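Local coordinates for putative lipoprotein (Bacteroides ovatus, PDB 3OQQ) that is of unknown function but is probably an extracellular lipoprotein, rich in antiparallel beta strands and carrying bound calcium ions, at residues A[408-413]-A[417-422]; A[242-247]-A[295-300]; A[202-207]-A[316-321]; A[225-228]-A[234-237]. All coordinates share one frame; numbering follows the deposited sequence.

Contact 1. Residues A[408-413]-A[417-422]; sequences FTKWVD and VSNQKW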
loop_
_atom_site.group_PDB
_atom_site.type_symbol
_atom_site.label_atom_id
_atom_site.label_comp_id
_atom_site.label_asym_id
_atom_site.label_seq_id
_atom_site.Cartn_x
_atom_site.Cartn_y
_atom_site.Cartn_z
ATOM N N PHE A 408 3.165 0.881 21.238
ATOM C CA PHE A 408 1.928 0.985 20.446
ATOM C C PHE A 408 0.803 1.692 21.217
ATOM O O PHE A 408 0.259 2.665 20.693
ATOM C CB PHE A 408 1.436 -0.396 19.962
ATOM C CG PHE A 408 0.197 -0.387 19.079
ATOM C CD1 PHE A 408 0.229 0.179 17.807
ATOM C CD2 PHE A 408 -0.993 -0.960 19.513
ATOM C CE1 PHE A 408 -0.906 0.174 16.990
ATOM C CE2 PHE A 408 -2.116 -0.985 18.684
ATOM C CZ PHE A 408 -2.063 -0.431 17.424
ATOM N N THR A 409 0.446 1.211 22.434
ATOM C CA THR A 409 -0.690 1.816 23.175
ATOM C C THR A 409 -0.402 3.269 23.538
ATOM O O THR A 409 -1.337 4.073 23.548
ATOM C CB THR A 409 -1.129 1.007 24.399
ATOM O OG1 THR A 409 -0.100 1.080 25.374
ATOM C CG2 THR A 409 -1.439 -0.458 24.051
ATOM N N LYS A 410 0.882 3.619 23.751
ATOM C CA LYS A 410 1.282 5.010 24.038
ATOM C C LYS A 410 0.890 5.925 22.868
ATOM O O LYS A 410 0.364 7.006 23.090
ATOM C CB LYS A 410 2.785 5.120 24.336
ATOM C CG LYS A 410 3.152 4.714 25.754
ATOM C CD LYS A 410 4.669 4.677 25.933
ATOM C CE LYS A 410 5.057 4.223 27.314
ATOM N NZ LYS A 410 6.520 3.956 27.416
ATOM N N TRP A 411 1.135 5.472 21.641
ATOM C CA TRP A 411 0.765 6.169 20.415
ATOM C C TRP A 411 -0.765 6.181 20.253
ATOM O O TRP A 411 -1.349 7.243 19.978
ATOM C CB TRP A 411 1.427 5.484 19.230
ATOM C CG TRP A 411 1.054 6.035 17.885
ATOM C CD1 TRP A 411 1.531 7.178 17.309
ATOM C CD2 TRP A 411 0.279 5.370 16.877
ATOM N NE1 TRP A 411 1.043 7.304 16.033
ATOM C CE2 TRP A 411 0.282 6.199 15.734
ATOM C CE3 TRP A 411 -0.382 4.126 16.816
ATOM C CZ2 TRP A 411 -0.366 5.836 14.545
ATOM C CZ3 TRP A 411 -1.002 3.760 15.632
ATOM C CH2 TRP A 411 -0.999 4.613 14.515
ATOM N N VAL A 412 -1.410 5.003 20.423
ATOM C CA VAL A 412 -2.871 4.892 20.302
ATOM C C VAL A 412 -3.542 5.865 21.279
ATOM O O VAL A 412 -4.300 6.736 20.846
ATOM C CB VAL A 412 -3.415 3.444 20.492
ATOM C CG1 VAL A 412 -4.958 3.437 20.549
ATOM C CG2 VAL A 412 -2.932 2.518 19.363
ATOM N N ASP A 413 -3.246 5.724 22.578
ATOM C CA ASP A 413 -3.916 6.462 23.649
ATOM C C ASP A 413 -3.592 7.947 23.661
ATOM O O ASP A 413 -4.409 8.717 24.148
ATOM C CB ASP A 413 -3.663 5.784 25.001
ATOM C CG ASP A 413 -4.382 4.433 25.035
ATOM O OD1 ASP A 413 -5.606 4.404 24.768
ATOM O OD2 ASP A 413 -3.724 3.413 25.309
ATOM N N VAL A 417 0.085 11.475 19.173
ATOM C CA VAL A 417 0.869 12.632 19.601
ATOM C C VAL A 417 2.252 12.159 20.087
ATOM O O VAL A 417 3.254 12.843 19.856
ATOM C CB VAL A 417 0.083 13.458 20.655
ATOM C CG1 VAL A 417 0.959 14.518 21.327
ATOM C CG2 VAL A 417 -1.142 14.118 20.008
ATOM N N SER A 418 2.304 10.982 20.726
ATOM C CA SER A 418 3.553 10.450 21.263
ATOM C C SER A 418 3.936 9.171 20.589
ATOM O O SER A 418 3.078 8.512 19.990
ATOM C CB SER A 418 3.413 10.197 22.760
ATOM O OG SER A 418 3.291 11.442 23.410
ATOM N N ASN A 419 5.230 8.823 20.678
ATOM C CA ASN A 419 5.777 7.568 20.158
ATOM C C ASN A 419 5.345 7.327 18.721
ATOM O O ASN A 419 4.813 6.259 18.406
ATOM C CB ASN A 419 5.326 6.407 21.056
ATOM C CG ASN A 419 5.782 6.583 22.472
ATOM O OD1 ASN A 419 5.120 7.213 23.303
ATOM N ND2 ASN A 419 6.955 6.078 22.749
ATOM N N GLN A 420 5.541 8.344 17.857
ATOM C CA GLN A 420 5.160 8.284 16.445
ATOM C C GLN A 420 5.967 7.243 15.712
ATOM O O GLN A 420 5.498 6.707 14.723
ATOM C CB GLN A 420 5.293 9.658 15.799
ATOM C CG GLN A 420 4.079 10.530 16.144
ATOM C CD GLN A 420 4.238 11.995 15.877
ATOM O OE1 GLN A 420 5.001 12.432 15.019
ATOM N NE2 GLN A 420 3.476 12.794 16.599
ATOM N N LYS A 421 7.142 6.892 16.240
ATOM C CA LYS A 421 8.009 5.847 15.686
ATOM C C LYS A 421 7.922 4.569 16.543
ATOM O O LYS A 421 8.889 3.820 16.652
ATOM C CB LYS A 421 9.457 6.344 15.573
ATOM C CG LYS A 421 9.683 7.279 14.387
ATOM C CD LYS A 421 10.895 8.157 14.670
ATOM C CE LYS A 421 11.864 8.303 13.534
ATOM N NZ LYS A 421 12.959 9.254 13.885
ATOM N N TRP A 422 6.733 4.284 17.078
ATOM C CA TRP A 422 6.482 3.113 17.910
ATOM C C TRP A 422 6.838 1.806 17.195
ATOM O O TRP A 422 7.261 0.867 17.875
ATOM C CB TRP A 422 5.012 3.067 18.364
ATOM C CG TRP A 422 4.041 2.957 17.229
ATOM C CD1 TRP A 422 3.425 3.980 16.574
ATOM C CD2 TRP A 422 3.589 1.745 16.600
ATOM N NE1 TRP A 422 2.584 3.484 15.609
ATOM C CE2 TRP A 422 2.657 2.114 15.606
ATOM C CE3 TRP A 422 3.858 0.373 16.807
ATOM C CZ2 TRP A 422 2.035 1.167 14.768
ATOM C CZ3 TRP A 422 3.274 -0.559 15.952
ATOM C CH2 TRP A 422 2.338 -0.162 14.978
#
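F408 and W422 sit with their CA atoms 5.6 Å apart because the chain, on leaving helix 408-413, doubles back past it and rounds a type I beta turn from N419 to W422. The backbones meet at W411 and S418, where W411 CA makes a CA-H...O contact to S418 O at 3.3 Å. W422 has its CG between the backbone N and the carbonyl carbon (chi1 62°), which swings the indole in toward the helix. Its NE1 lies over the middle of the W411 ring, 3.2 Å from W411 CD2, with the two indoles inclined at 35°. F408 sends an edge at the face of the W422 six-membered ring, F408 CD1 standing 3.5 Å from W422 CH2 and the planes at 66°. F408, W411 and W422 thus form an aromatic cluster, extended edge-to-face by F401, F91 and Y405 respectively. An alanine at W411 would remove the ring face under W422 NE1 and would probably leave the W422 indole able to tilt over the gap. On the outer side N419 OD1 rests 3.3 Å from K410 CB, while the lysine chain runs on, extended, to a long, weak ion pair with D407.

Contact 2. Residues A[242-247]-A[295-300]; sequences WNWSND and GLPMLR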
loop_
_atom_site.group_PDB
_atom_site.type_symbol
_atom_site.label_atom_id
_atom_site.label_comp_id
_atom_site.label_asym_id
_atom_site.label_seq_id
_atom_site.Cartn_x
_atom_site.Cartn_y
_atom_site.Cartn_z
ATOM N N TRP A 242 -0.861 -24.207 -8.770
ATOM C CA TRP A 242 0.543 -23.874 -8.579
ATOM C C TRP A 242 1.079 -24.361 -7.241
ATOM O O TRP A 242 0.331 -24.631 -6.295
ATOM C CB TRP A 242 0.783 -22.361 -8.735
ATOM C CG TRP A 242 0.163 -21.505 -7.654
ATOM C CD1 TRP A 242 -1.090 -20.955 -7.664
ATOM C CD2 TRP A 242 0.779 -21.084 -6.417
ATOM N NE1 TRP A 242 -1.302 -20.244 -6.496
ATOM C CE2 TRP A 242 -0.164 -20.285 -5.729
ATOM C CE3 TRP A 242 2.048 -21.289 -5.834
ATOM C CZ2 TRP A 242 0.109 -19.715 -4.475
ATOM C CZ3 TRP A 242 2.315 -20.734 -4.593
ATOM C CH2 TRP A 242 1.344 -19.976 -3.913
ATOM N N ASN A 243 2.404 -24.454 -7.177
ATOM C CA ASN A 243 3.140 -24.826 -5.985
ATOM C C ASN A 243 4.440 -24.088 -5.985
ATOM O O ASN A 243 4.931 -23.694 -7.047
ATOM C CB ASN A 243 3.379 -26.343 -5.910
ATOM C CG ASN A 243 2.181 -27.155 -5.500
ATOM O OD1 ASN A 243 1.496 -27.729 -6.334
ATOM N ND2 ASN A 243 1.865 -27.179 -4.213
ATOM N N TRP A 244 4.981 -23.833 -4.783
ATOM C CA TRP A 244 6.316 -23.266 -4.653
ATOM C C TRP A 244 7.281 -24.354 -5.101
ATOM O O TRP A 244 6.922 -25.536 -5.027
ATOM C CB TRP A 244 6.599 -22.875 -3.186
ATOM C CG TRP A 244 6.071 -21.528 -2.771
ATOM C CD1 TRP A 244 6.587 -20.307 -3.093
ATOM C CD2 TRP A 244 4.941 -21.278 -1.918
ATOM N NE1 TRP A 244 5.844 -19.306 -2.505
ATOM C CE2 TRP A 244 4.846 -19.877 -1.750
ATOM C CE3 TRP A 244 4.031 -22.108 -1.233
ATOM C CZ2 TRP A 244 3.835 -19.282 -0.982
ATOM C CZ3 TRP A 244 3.039 -21.515 -0.451
ATOM C CH2 TRP A 244 2.953 -20.122 -0.326
ATOM N N SER A 245 8.477 -23.990 -5.572
ATOM C CA SER A 245 9.510 -24.982 -5.858
ATOM C C SER A 245 9.837 -25.660 -4.527
ATOM O O SER A 245 9.837 -24.974 -3.510
ATOM C CB SER A 245 10.764 -24.312 -6.421
ATOM O OG SER A 245 10.526 -23.761 -7.701
ATOM N N ASN A 246 10.022 -26.988 -4.513
ATOM C CA ASN A 246 10.315 -27.773 -3.307
ATOM C C ASN A 246 9.322 -27.395 -2.170
ATOM O O ASN A 246 9.721 -27.071 -1.046
ATOM C CB ASN A 246 11.804 -27.619 -2.892
ATOM C CG ASN A 246 12.757 -27.708 -4.076
ATOM O OD1 ASN A 246 12.800 -28.705 -4.817
ATOM N ND2 ASN A 246 13.461 -26.621 -4.349
ATOM N N ASP A 247 8.016 -27.425 -2.515
ATOM C CA ASP A 247 6.887 -27.099 -1.647
ATOM C C ASP A 247 6.712 -28.149 -0.565
ATOM O O ASP A 247 7.007 -29.326 -0.776
ATOM C CB ASP A 247 5.578 -26.950 -2.458
ATOM C CG ASP A 247 4.650 -25.864 -1.927
ATOM O OD1 ASP A 247 4.872 -25.389 -0.779
ATOM O OD2 ASP A 247 3.693 -25.496 -2.648
ATOM N N GLY A 295 12.867 -17.529 3.736
ATOM C CA GLY A 295 13.097 -17.026 2.381
ATOM C C GLY A 295 12.063 -17.445 1.349
ATOM O O GLY A 295 12.367 -17.467 0.154
ATOM N N LEU A 296 10.845 -17.794 1.793
ATOM C CA LEU A 296 9.782 -18.252 0.925
ATOM C C LEU A 296 9.330 -17.122 -0.017
ATOM O O LEU A 296 8.944 -16.058 0.477
ATOM C CB LEU A 296 8.581 -18.813 1.732
ATOM C CG LEU A 296 7.528 -19.589 0.891
ATOM C CD1 LEU A 296 8.099 -20.917 0.361
ATOM C CD2 LEU A 296 6.234 -19.786 1.641
ATOM N N PRO A 297 9.415 -17.314 -1.368
ATOM C CA PRO A 297 8.922 -16.271 -2.289
ATOM C C PRO A 297 7.477 -15.870 -1.931
ATOM O O PRO A 297 6.676 -16.717 -1.510
ATOM C CB PRO A 297 8.999 -16.947 -3.673
ATOM C CG PRO A 297 10.102 -18.022 -3.515
ATOM C CD PRO A 297 9.874 -18.522 -2.102
HETATM N N MSE A 298 7.164 -14.579 -2.037
HETATM C CA MSE A 298 5.855 -14.095 -1.648
HETATM C C MSE A 298 4.861 -14.173 -2.786
HETATM O O MSE A 298 5.231 -13.894 -3.918
HETATM C CB MSE A 298 5.946 -12.654 -1.137
HETATM C CG MSE A 298 6.597 -12.563 0.238
HETATM SE SE MSE A 298 6.586 -10.734 0.922
HETATM C CE MSE A 298 8.049 -10.972 2.234
ATOM N N LEU A 299 3.603 -14.553 -2.493
ATOM C CA LEU A 299 2.539 -14.519 -3.516
ATOM C C LEU A 299 2.259 -13.039 -3.815
ATOM O O LEU A 299 1.968 -12.268 -2.898
ATOM C CB LEU A 299 1.263 -15.278 -3.077
ATOM C CG LEU A 299 -0.016 -15.109 -3.957
ATOM C CD1 LEU A 299 0.215 -15.592 -5.415
ATOM C CD2 LEU A 299 -1.177 -15.901 -3.376
ATOM N N ARG A 300 2.432 -12.635 -5.088
ATOM C CA ARG A 300 2.299 -11.243 -5.502
ATOM C C ARG A 300 1.206 -11.040 -6.529
ATOM O O ARG A 300 1.174 -11.758 -7.538
ATOM C CB ARG A 300 3.665 -10.730 -6.066
ATOM C CG ARG A 300 3.567 -9.468 -6.979
ATOM C CD ARG A 300 4.927 -8.875 -7.306
ATOM N NE ARG A 300 5.485 -8.171 -6.144
ATOM C CZ ARG A 300 6.519 -7.329 -6.189
ATOM N NH1 ARG A 300 7.145 -7.093 -7.338
ATOM N NH2 ARG A 300 6.930 -6.716 -5.089
#
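W244 NE1 donates a hydrogen bond to P297 O at 2.9 Å across the contact. The loop after strand 234-242 is here packed against the start of strand 298-307, so the pair joins two separate antiparallel sheets at one end. The bond is bent (139° at the hydrogen), its donor above the carbonyl plane. With CG anti to the carbonyl carbon, beside the backbone N (chi1 -83°), the W244 indole is turned toward L296 and P297, and packing around it is tight. L296 lays both methyls over one face, CD1 toward the pyrrole part and CD2 over the benzo part, where L296 CD2 makes a CH-pi contact 3.7 Å from the centroid of the W244 six-membered ring. W242 CZ3 covers the opposite face, and P297 CD passes W244 CD1 at 3.9 Å. A leucine in place of W244 would lose the N-H that reaches P297 O and would probably open a gap between L296 and W242. Deeper in, the fit is looser: W242 CZ2 and L299 CD2 are 4.2 Å apart, and W242 also leans on L214 and L224 of the sheet of strand 298-307. The other way, the loop tip at S245 and N246 lies on the exposed side of the protein. Behind that tip D247 has salt bridges to R253 and R293, and its OD2 accepts a nearly straight hydrogen bond from N243 ND2 at 2.9 Å.

Contact 3. Residues A[202-207]-A[316-321]; sequences SEYVDR and RDAQLA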
loop_
_atom_site.group_PDB
_atom_site.type_symbol
_atom_site.label_atom_id
_atom_site.label_comp_id
_atom_site.label_asym_id
_atom_site.label_seq_id
_atom_site.Cartn_x
_atom_site.Cartn_y
_atom_site.Cartn_z
ATOM N N SER A 202 -13.639 4.284 -13.952
ATOM C CA SER A 202 -13.397 3.572 -15.213
ATOM C C SER A 202 -13.109 4.565 -16.370
ATOM O O SER A 202 -12.264 4.282 -17.206
ATOM C CB SER A 202 -14.574 2.651 -15.564
ATOM O OG SER A 202 -15.783 3.369 -15.739
ATOM N N GLU A 203 -13.751 5.741 -16.352
ATOM C CA GLU A 203 -13.593 6.837 -17.319
ATOM C C GLU A 203 -12.127 7.292 -17.388
ATOM O O GLU A 203 -11.718 7.845 -18.401
ATOM C CB GLU A 203 -14.484 8.049 -16.925
ATOM C CG GLU A 203 -15.992 7.816 -17.005
ATOM C CD GLU A 203 -16.683 7.074 -15.868
ATOM O OE1 GLU A 203 -15.984 6.552 -14.969
ATOM O OE2 GLU A 203 -17.933 6.979 -15.901
ATOM N N TYR A 204 -11.345 7.046 -16.315
ATOM C CA TYR A 204 -9.943 7.441 -16.249
ATOM C C TYR A 204 -8.977 6.320 -16.621
ATOM O O TYR A 204 -7.788 6.586 -16.772
ATOM C CB TYR A 204 -9.589 7.937 -14.828
ATOM C CG TYR A 204 -10.453 9.057 -14.273
ATOM C CD1 TYR A 204 -10.961 10.055 -15.105
ATOM C CD2 TYR A 204 -10.740 9.133 -12.912
ATOM C CE1 TYR A 204 -11.726 11.098 -14.594
ATOM C CE2 TYR A 204 -11.515 10.167 -12.393
ATOM C CZ TYR A 204 -11.998 11.149 -13.238
ATOM O OH TYR A 204 -12.749 12.173 -12.726
ATOM N N VAL A 205 -9.458 5.067 -16.693
ATOM C CA VAL A 205 -8.617 3.895 -16.914
ATOM C C VAL A 205 -8.911 3.283 -18.272
ATOM O O VAL A 205 -10.022 2.839 -18.520
ATOM C CB VAL A 205 -8.796 2.860 -15.768
ATOM C CG1 VAL A 205 -7.937 1.627 -16.006
ATOM C CG2 VAL A 205 -8.487 3.491 -14.409
ATOM N N ASP A 206 -7.893 3.226 -19.121
ATOM C CA ASP A 206 -7.984 2.696 -20.486
ATOM C C ASP A 206 -7.709 1.197 -20.475
ATOM O O ASP A 206 -8.570 0.429 -20.893
ATOM C CB ASP A 206 -6.976 3.445 -21.400
ATOM C CG ASP A 206 -6.897 3.016 -22.862
ATOM O OD1 ASP A 206 -7.702 2.160 -23.283
ATOM O OD2 ASP A 206 -6.017 3.525 -23.578
ATOM N N ARG A 207 -6.521 0.796 -19.986
ATOM C CA ARG A 207 -6.052 -0.590 -19.962
ATOM C C ARG A 207 -5.713 -1.066 -18.596
ATOM O O ARG A 207 -5.216 -0.303 -17.753
ATOM C CB ARG A 207 -4.772 -0.788 -20.830
ATOM C CG ARG A 207 -4.802 -0.262 -22.262
ATOM C CD ARG A 207 -5.780 -1.042 -23.094
ATOM N NE ARG A 207 -5.955 -0.502 -24.438
ATOM C CZ ARG A 207 -5.642 -1.157 -25.552
ATOM N NH1 ARG A 207 -5.114 -2.374 -25.489
ATOM N NH2 ARG A 207 -5.854 -0.599 -26.737
ATOM N N ARG A 316 -9.907 16.320 -17.528
ATOM C CA ARG A 316 -8.494 15.931 -17.594
ATOM C C ARG A 316 -7.810 16.257 -16.266
ATOM O O ARG A 316 -7.022 15.450 -15.762
ATOM C CB ARG A 316 -7.776 16.628 -18.764
ATOM C CG ARG A 316 -6.250 16.442 -18.793
ATOM C CD ARG A 316 -5.839 15.022 -19.124
ATOM N NE ARG A 316 -4.394 14.826 -19.026
ATOM C CZ ARG A 316 -3.819 13.880 -18.292
ATOM N NH1 ARG A 316 -4.562 13.034 -17.585
ATOM N NH2 ARG A 316 -2.496 13.767 -18.264
ATOM N N ASP A 317 -8.131 17.436 -15.697
ATOM C CA ASP A 317 -7.608 17.881 -14.409
ATOM C C ASP A 317 -8.115 16.954 -13.327
ATOM O O ASP A 317 -7.373 16.651 -12.399
ATOM C CB ASP A 317 -8.031 19.336 -14.121
ATOM C CG ASP A 317 -7.370 20.371 -15.012
ATOM O OD1 ASP A 317 -6.121 20.397 -15.070
ATOM O OD2 ASP A 317 -8.101 21.172 -15.629
ATOM N N ALA A 318 -9.370 16.460 -13.483
ATOM C CA ALA A 318 -10.018 15.525 -12.567
ATOM C C ALA A 318 -9.332 14.162 -12.608
ATOM O O ALA A 318 -9.195 13.532 -11.561
ATOM C CB ALA A 318 -11.485 15.376 -12.916
ATOM N N GLN A 319 -8.911 13.713 -13.818
ATOM C CA GLN A 319 -8.239 12.434 -14.043
ATOM C C GLN A 319 -6.853 12.403 -13.381
ATOM O O GLN A 319 -6.514 11.441 -12.684
ATOM C CB GLN A 319 -8.098 12.186 -15.551
ATOM C CG GLN A 319 -7.445 10.838 -15.893
ATOM C CD GLN A 319 -7.281 10.623 -17.371
ATOM O OE1 GLN A 319 -7.125 11.567 -18.151
ATOM N NE2 GLN A 319 -7.241 9.369 -17.786
ATOM N N LEU A 320 -6.046 13.452 -13.641
ATOM C CA LEU A 320 -4.699 13.595 -13.117
ATOM C C LEU A 320 -4.752 13.668 -11.583
ATOM O O LEU A 320 -3.920 13.048 -10.907
ATOM C CB LEU A 320 -4.020 14.827 -13.742
ATOM C CG LEU A 320 -2.616 15.223 -13.241
ATOM C CD1 LEU A 320 -1.570 14.108 -13.484
ATOM C CD2 LEU A 320 -2.166 16.536 -13.891
ATOM N N ALA A 321 -5.765 14.370 -11.047
ATOM C CA ALA A 321 -5.971 14.490 -9.608
ATOM C C ALA A 321 -6.359 13.119 -9.012
ATOM O O ALA A 321 -5.869 12.770 -7.948
ATOM C CB ALA A 321 -7.048 15.528 -9.322
#
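Where helix 314-328 packs against the beginning of strand 205-215, Y204 and Q319 carry the contact. The 3-10 turn 202-204 leads straight into the strand, its last step marked by V205 N bonded to S202 O, and the strand then opens with a classic beta bulge in which D206 and R207 both face I306. Y204 turns its ring toward the helix so that one face lies under the Q319 backbone. Q319 CA sits 3.8 Å from the centroid of the Y204 ring and 14° off its normal, a CH-pi contact well over the centre. The glutamine leaves with CG opposite the backbone N (chi1 -178°) and stays extended, running past the ring in the reverse sense; Q319 CB comes 3.6 Å from Y204 CD1. Its amide thereby arrives at the tyrosine's own carbonyl, and Q319 NE2 donates to Y204 O at 3.0 Å, with that oxygen close to the amide plane. The same NE2 also bonds to K308 O, while OE1 takes a weak bond from R316 NH1, so both ends of the amide are engaged and its flip is settled. R316 is itself held by E174, G171 and V170, so it probably helps to position the glutamine amide. At the far end of the ring, Y204 OH touches A318 CB at 3.4 Å.

Contact 4. Residues A[225-228]-A[234-237]; sequences AKEE and IVKV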
loop_
_atom_site.group_PDB
_atom_site.type_symbol
_atom_site.label_atom_id
_atom_site.label_comp_id
_atom_site.label_asym_id
_atom_site.label_seq_id
_atom_site.Cartn_x
_atom_site.Cartn_y
_atom_site.Cartn_z
ATOM N N ALA A 225 0.371 -16.293 -13.783
ATOM C CA ALA A 225 -0.714 -15.865 -14.693
ATOM C C ALA A 225 -0.532 -14.413 -15.030
ATOM O O ALA A 225 0.014 -13.657 -14.230
ATOM C CB ALA A 225 -2.091 -16.067 -14.067
ATOM N N LYS A 226 -1.019 -14.004 -16.195
ATOM C CA LYS A 226 -0.917 -12.624 -16.660
ATOM C C LYS A 226 -1.861 -12.410 -17.790
ATOM O O LYS A 226 -2.043 -13.304 -18.618
ATOM C CB LYS A 226 0.525 -12.299 -17.113
ATOM C CG LYS A 226 0.785 -10.867 -17.564
ATOM C CD LYS A 226 2.260 -10.698 -17.919
ATOM C CE LYS A 226 2.731 -9.281 -17.758
ATOM N NZ LYS A 226 4.210 -9.174 -17.822
ATOM N N GLU A 227 -2.493 -11.235 -17.789
ATOM C CA GLU A 227 -3.331 -10.704 -18.855
ATOM C C GLU A 227 -2.836 -9.295 -19.074
ATOM O O GLU A 227 -2.812 -8.510 -18.125
ATOM C CB GLU A 227 -4.833 -10.754 -18.527
ATOM C CG GLU A 227 -5.693 -10.444 -19.745
ATOM C CD GLU A 227 -7.170 -10.740 -19.598
ATOM O OE1 GLU A 227 -7.532 -11.700 -18.878
ATOM O OE2 GLU A 227 -7.969 -10.044 -20.261
ATOM N N GLU A 228 -2.456 -8.974 -20.305
ATOM C CA GLU A 228 -1.856 -7.678 -20.639
ATOM C C GLU A 228 -2.755 -6.725 -21.416
ATOM O O GLU A 228 -3.440 -7.132 -22.359
ATOM C CB GLU A 228 -0.592 -7.893 -21.477
ATOM C CG GLU A 228 0.575 -8.432 -20.688
ATOM C CD GLU A 228 1.884 -8.287 -21.430
ATOM O OE1 GLU A 228 2.479 -7.186 -21.375
ATOM O OE2 GLU A 228 2.294 -9.262 -22.097
ATOM N N ILE A 234 -13.790 -5.885 -16.231
ATOM C CA ILE A 234 -13.323 -6.859 -15.256
ATOM C C ILE A 234 -12.278 -7.752 -15.916
ATOM O O ILE A 234 -12.545 -8.420 -16.911
ATOM C CB ILE A 234 -14.491 -7.699 -14.647
ATOM C CG1 ILE A 234 -15.584 -6.797 -14.005
ATOM C CG2 ILE A 234 -13.942 -8.728 -13.637
ATOM C CD1 ILE A 234 -16.985 -7.482 -13.882
ATOM N N VAL A 235 -11.096 -7.758 -15.336
ATOM C CA VAL A 235 -9.970 -8.577 -15.730
ATOM C C VAL A 235 -9.783 -9.551 -14.588
ATOM O O VAL A 235 -9.611 -9.135 -13.447
ATOM C CB VAL A 235 -8.707 -7.688 -16.003
ATOM C CG1 VAL A 235 -7.467 -8.536 -16.249
ATOM C CG2 VAL A 235 -8.952 -6.754 -17.178
ATOM N N LYS A 236 -9.899 -10.842 -14.878
ATOM C CA LYS A 236 -9.699 -11.891 -13.889
ATOM C C LYS A 236 -8.555 -12.774 -14.372
ATOM O O LYS A 236 -8.632 -13.282 -15.484
ATOM C CB LYS A 236 -11.000 -12.690 -13.688
ATOM C CG LYS A 236 -10.919 -13.812 -12.652
ATOM C CD LYS A 236 -12.317 -14.257 -12.253
ATOM C CE LYS A 236 -12.451 -15.751 -12.149
ATOM N NZ LYS A 236 -12.575 -16.402 -13.485
ATOM N N VAL A 237 -7.467 -12.892 -13.581
ATOM C CA VAL A 237 -6.359 -13.785 -13.934
ATOM C C VAL A 237 -6.207 -14.795 -12.777
ATOM O O VAL A 237 -6.379 -14.444 -11.602
ATOM C CB VAL A 237 -5.015 -13.117 -14.365
ATOM C CG1 VAL A 237 -5.215 -12.203 -15.567
ATOM C CG2 VAL A 237 -4.328 -12.384 -13.241
HETATM O O HOH W 1 -10.016 -11.515 -17.792
HETATM O O HOH W 2 -7.312 -14.159 -18.083
#
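A225 and V237 mark the nearest backbone approach, CA to CA 6.1 Å, between two strands that run roughly antiparallel at 153° with their axes 7.1 Å apart at closest. They are not hydrogen-bonded partners: 225-228 pairs with strand 205-215 and 234-237 with strand 253-263, so this is where two antiparallel sheets, linked here by a short connection, turn side chains toward each other. A225, E227, V235 and V237 all point inward. V237 does most of the apolar filling; with CG1 beside its backbone N, that methyl presses on E227 CB at 3.3 Å, unusually short and perhaps slightly strained, and V237 CB lies 4.2 Å from A225 CB. E227 places CG anti to its backbone N (chi1 -169°) and stays extended, which carries its carboxylate over toward V235, crossing it at a slant, V235 CG1 being 4.0 Å from E227 CD. The carboxylate makes no direct hydrogen bond to the facing strand. Instead water 1 donates to E227 OE1 at 2.7 Å and accepts from K236 N. Water 2 donates to E227 OE1 at 2.6 Å and to K236 O at 3.0 Å. E227 OE2 pairs with K232 in a salt bridge. With a lysine on one oxygen and two water donors on the other, the glutamate is probably charged, and the polar link between the strands rests on solvent while the valines and alanine supply the dry part.

Along the chain, contact 3 opens first at 202-207 and closes at 316-321; contacts 4 and 2 follow one another inside that long loop, and contact 1 comes afterwards near the C-terminus. Contacts 2, 3 and 4 all reach the sheet in which strand 205-215 lies between 221-230 and 298-307. Contact 4 lies about 20 Å from contact 2 and 21 Å from contact 3, centre to centre, while contacts 2 and 3 are 36 Å apart. Contacts 2 and 4 thus join two antiparallel sheets at separate places, and contact 3 adds helix 314-328. Contact 1, its centre 36 to 41 Å from the others, packs the C-terminal region by itself, across the chain's centre from contacts 3 and 4.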